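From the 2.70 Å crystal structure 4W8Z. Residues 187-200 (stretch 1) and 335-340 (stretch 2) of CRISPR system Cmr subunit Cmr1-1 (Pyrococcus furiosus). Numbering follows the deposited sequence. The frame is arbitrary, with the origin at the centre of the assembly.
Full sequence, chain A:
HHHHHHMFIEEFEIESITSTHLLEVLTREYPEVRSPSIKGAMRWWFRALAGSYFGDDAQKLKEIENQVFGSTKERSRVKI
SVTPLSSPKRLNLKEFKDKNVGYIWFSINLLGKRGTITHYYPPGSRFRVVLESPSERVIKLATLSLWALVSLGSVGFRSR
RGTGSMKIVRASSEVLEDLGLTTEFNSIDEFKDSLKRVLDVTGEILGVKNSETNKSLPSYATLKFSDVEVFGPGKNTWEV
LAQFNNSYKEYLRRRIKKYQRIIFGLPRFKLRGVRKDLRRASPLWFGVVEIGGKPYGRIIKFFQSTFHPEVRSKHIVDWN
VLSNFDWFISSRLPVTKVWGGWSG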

# COMPACT_ATOMS: atom_id res chain seq x y z
N SER A 187 14.71 -4.41 13.32
CA SER A 187 15.24 -5.51 12.53
C SER A 187 14.15 -6.07 11.63
O SER A 187 12.97 -5.76 11.81
CB SER A 187 15.79 -6.61 13.43
OG SER A 187 14.73 -7.28 14.08
N ILE A 188 14.54 -6.90 10.66
CA ILE A 188 13.57 -7.57 9.80
C ILE A 188 12.77 -8.57 10.62
O ILE A 188 11.59 -8.82 10.35
CB ILE A 188 14.27 -8.28 8.62
CG1 ILE A 188 14.93 -7.25 7.70
CG2 ILE A 188 13.29 -9.14 7.82
CD1 ILE A 188 15.44 -7.81 6.39
N ASP A 189 13.40 -9.13 11.65
CA ASP A 189 12.74 -10.10 12.51
C ASP A 189 11.62 -9.47 13.33
O ASP A 189 10.60 -10.11 13.58
CB ASP A 189 13.75 -10.78 13.42
CG ASP A 189 14.55 -11.86 12.71
OD1 ASP A 189 14.06 -12.38 11.68
OD2 ASP A 189 15.66 -12.18 13.18
N GLU A 190 11.81 -8.22 13.75
CA GLU A 190 10.74 -7.49 14.43
C GLU A 190 9.54 -7.32 13.50
O GLU A 190 8.39 -7.39 13.93
CB GLU A 190 11.22 -6.13 14.93
CG GLU A 190 11.89 -6.16 16.29
CD GLU A 190 12.29 -4.78 16.79
OE1 GLU A 190 12.05 -3.79 16.06
OE2 GLU A 190 12.84 -4.69 17.90
N PHE A 191 9.83 -7.08 12.23
CA PHE A 191 8.81 -6.96 11.20
C PHE A 191 8.06 -8.28 11.06
O PHE A 191 6.83 -8.31 11.10
CB PHE A 191 9.46 -6.55 9.87
CG PHE A 191 8.50 -5.98 8.85
CD1 PHE A 191 7.14 -6.00 9.06
CD2 PHE A 191 8.98 -5.42 7.67
CE1 PHE A 191 6.26 -5.47 8.12
CE2 PHE A 191 8.12 -4.90 6.73
CZ PHE A 191 6.76 -4.92 6.95
N LYS A 192 8.80 -9.38 10.90
CA LYS A 192 8.21 -10.71 10.79
C LYS A 192 7.29 -11.02 11.97
O LYS A 192 6.16 -11.47 11.79
CB LYS A 192 9.29 -11.79 10.70
CG LYS A 192 10.08 -11.83 9.41
CD LYS A 192 10.60 -13.25 9.19
CE LYS A 192 12.01 -13.27 8.60
NZ LYS A 192 12.54 -14.67 8.56
N ASP A 193 7.79 -10.78 13.18
CA ASP A 193 7.07 -11.12 14.39
C ASP A 193 5.83 -10.26 14.60
O ASP A 193 4.81 -10.74 15.12
CB ASP A 193 7.99 -11.01 15.60
CG ASP A 193 9.05 -12.10 15.64
OD1 ASP A 193 8.98 -13.04 14.82
OD2 ASP A 193 9.95 -12.01 16.50
N SER A 194 5.91 -9.00 14.20
CA SER A 194 4.78 -8.08 14.36
C SER A 194 3.61 -8.49 13.49
O SER A 194 2.46 -8.43 13.93
CB SER A 194 5.20 -6.65 14.02
OG SER A 194 6.10 -6.15 14.99
N LEU A 195 3.89 -8.90 12.26
CA LEU A 195 2.83 -9.35 11.36
C LEU A 195 2.08 -10.54 11.95
O LEU A 195 0.85 -10.59 11.91
CB LEU A 195 3.39 -9.72 9.99
CG LEU A 195 3.92 -8.56 9.15
CD1 LEU A 195 4.13 -8.99 7.71
CD2 LEU A 195 2.98 -7.37 9.22
N LYS A 196 2.82 -11.50 12.50
CA LYS A 196 2.22 -12.65 13.15
C LYS A 196 1.35 -12.20 14.33
O LYS A 196 0.23 -12.68 14.51
CB LYS A 196 3.30 -13.62 13.62
CG LYS A 196 2.80 -15.03 13.94
CD LYS A 196 3.07 -15.39 15.39
CE LYS A 196 2.93 -16.89 15.63
NZ LYS A 196 4.02 -17.65 14.94
N ARG A 197 1.88 -11.28 15.12
CA ARG A 197 1.17 -10.75 16.27
C ARG A 197 -0.13 -10.05 15.87
O ARG A 197 -1.18 -10.29 16.47
CB ARG A 197 2.08 -9.78 17.03
CG ARG A 197 1.37 -8.92 18.07
CD ARG A 197 0.77 -9.77 19.17
NE ARG A 197 1.67 -10.84 19.58
CZ ARG A 197 2.65 -10.70 20.46
NH1 ARG A 197 2.88 -9.52 21.03
NH2 ARG A 197 3.41 -11.74 20.77
N VAL A 198 -0.05 -9.19 14.85
CA VAL A 198 -1.21 -8.44 14.38
C VAL A 198 -2.28 -9.40 13.86
O VAL A 198 -3.47 -9.21 14.10
CB VAL A 198 -0.83 -7.43 13.27
CG1 VAL A 198 -2.08 -6.85 12.62
CG2 VAL A 198 0.06 -6.32 13.83
N LEU A 199 -1.84 -10.43 13.15
CA LEU A 199 -2.77 -11.44 12.66
C LEU A 199 -3.45 -12.13 13.84
O LEU A 199 -4.67 -12.14 13.94
CB LEU A 199 -2.04 -12.47 11.79
CG LEU A 199 -2.95 -13.22 10.83
CD1 LEU A 199 -3.41 -12.30 9.70
CD2 LEU A 199 -2.27 -14.48 10.28
N ASP A 200 -2.64 -12.67 14.76
CA ASP A 200 -3.14 -13.43 15.90
C ASP A 200 -4.09 -12.64 16.80
O ASP A 200 -5.10 -13.17 17.26
CB ASP A 200 -1.97 -13.95 16.73
CG ASP A 200 -1.22 -15.06 16.04
OD1 ASP A 200 -1.84 -15.78 15.23
OD2 ASP A 200 -0.01 -15.21 16.30
N VAL A 335 16.63 -10.48 -2.07
CA VAL A 335 15.31 -10.17 -1.52
C VAL A 335 15.00 -11.06 -0.33
O VAL A 335 15.21 -12.27 -0.38
CB VAL A 335 14.22 -10.35 -2.59
CG1 VAL A 335 12.83 -10.20 -1.99
CG2 VAL A 335 14.43 -9.36 -3.73
N THR A 336 14.49 -10.48 0.75
CA THR A 336 14.14 -11.25 1.94
C THR A 336 12.63 -11.37 2.10
O THR A 336 11.92 -10.36 2.09
CB THR A 336 14.72 -10.62 3.22
OG1 THR A 336 16.15 -10.60 3.13
CG2 THR A 336 14.29 -11.41 4.45
N LYS A 337 12.14 -12.60 2.26
CA LYS A 337 10.73 -12.82 2.51
C LYS A 337 10.37 -12.47 3.95
O LYS A 337 10.99 -12.97 4.89
CB LYS A 337 10.36 -14.28 2.21
CG LYS A 337 8.87 -14.58 2.31
CD LYS A 337 8.35 -15.27 1.05
CE LYS A 337 8.14 -14.26 -0.08
NZ LYS A 337 7.77 -14.91 -1.38
N VAL A 338 9.39 -11.59 4.12
CA VAL A 338 8.96 -11.14 5.44
C VAL A 338 7.73 -11.91 5.90
O VAL A 338 7.60 -12.25 7.08
CB VAL A 338 8.66 -9.62 5.43
CG1 VAL A 338 8.19 -9.16 6.80
CG2 VAL A 338 9.88 -8.83 5.00
N TRP A 339 6.84 -12.20 4.96
CA TRP A 339 5.58 -12.88 5.25
C TRP A 339 5.15 -13.71 4.04
O TRP A 339 5.10 -13.21 2.92
CB TRP A 339 4.51 -11.86 5.62
CG TRP A 339 3.18 -12.46 5.96
CD1 TRP A 339 2.09 -12.53 5.15
CD2 TRP A 339 2.80 -13.06 7.20
NE1 TRP A 339 1.05 -13.14 5.81
CE2 TRP A 339 1.46 -13.47 7.07
CE3 TRP A 339 3.46 -13.29 8.41
CZ2 TRP A 339 0.76 -14.11 8.10
CZ3 TRP A 339 2.77 -13.91 9.44
CH2 TRP A 339 1.44 -14.32 9.28
N GLY A 340 4.85 -14.98 4.27
CA GLY A 340 4.50 -15.88 3.18
C GLY A 340 3.10 -16.45 3.31
O GLY A 340 2.89 -17.44 4.01

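Stretch 1 is a helix that begins at Ile188 and runs on past Asp200. Stretch 2 is an extended segment that turns a corner at Val338. The backbones come closest where Lys192 CA lies 5.4 Å from Val338 CA. No hydrogen bond joins the two stretches. Packing of side chains holds the contact, which buries 455 Å² in all.

Ser187 caps the helix. Its OG accepts a hydrogen bond from Glu190 N at 3.1 Å, which satisfies an amide that the first turn leaves without a backbone partner. Ile188 is the first residue to meet stretch 2. Its CB points toward the strand, and its CG2 lies 4.2 Å from Thr336 CG2 and 4.4 Å from Val338 CG2. These are loose methyl contacts.

Phe191 offers a ring face. Val338 CG1 sits 3.9 Å from the centroid of the Phe191 ring and 15° off its normal, a CH-pi contact. Lys192 lays its aliphatic chain along the backbone of stretch 2. Its CG is 3.4 Å from Val338 O, and its CE is 3.9 Å from Lys337 O. Here the methylenes make the contact.

Ser194 faces elsewhere; its OG donates to Glu190 O at 2.8 Å, within the helix. Leu195, one turn after Phe191, points toward stretch 2. Its CD1 is 3.6 Å from Trp339 CB and 4.2 Å from Val338 CG1, so one methyl touches both residues.

The indole of Trp339 extends along the later turns. Its CZ3 comes within 3.9 Å of Lys196 N, while the end of the Lys196 side chain leads away. One turn after Leu195, Leu199 closes the contact: its CD2 meets the ring edge, 3.8 Å from Trp339 CZ2. Val338 and Trp339 thus account for most of the area that the helix covers on stretch 2.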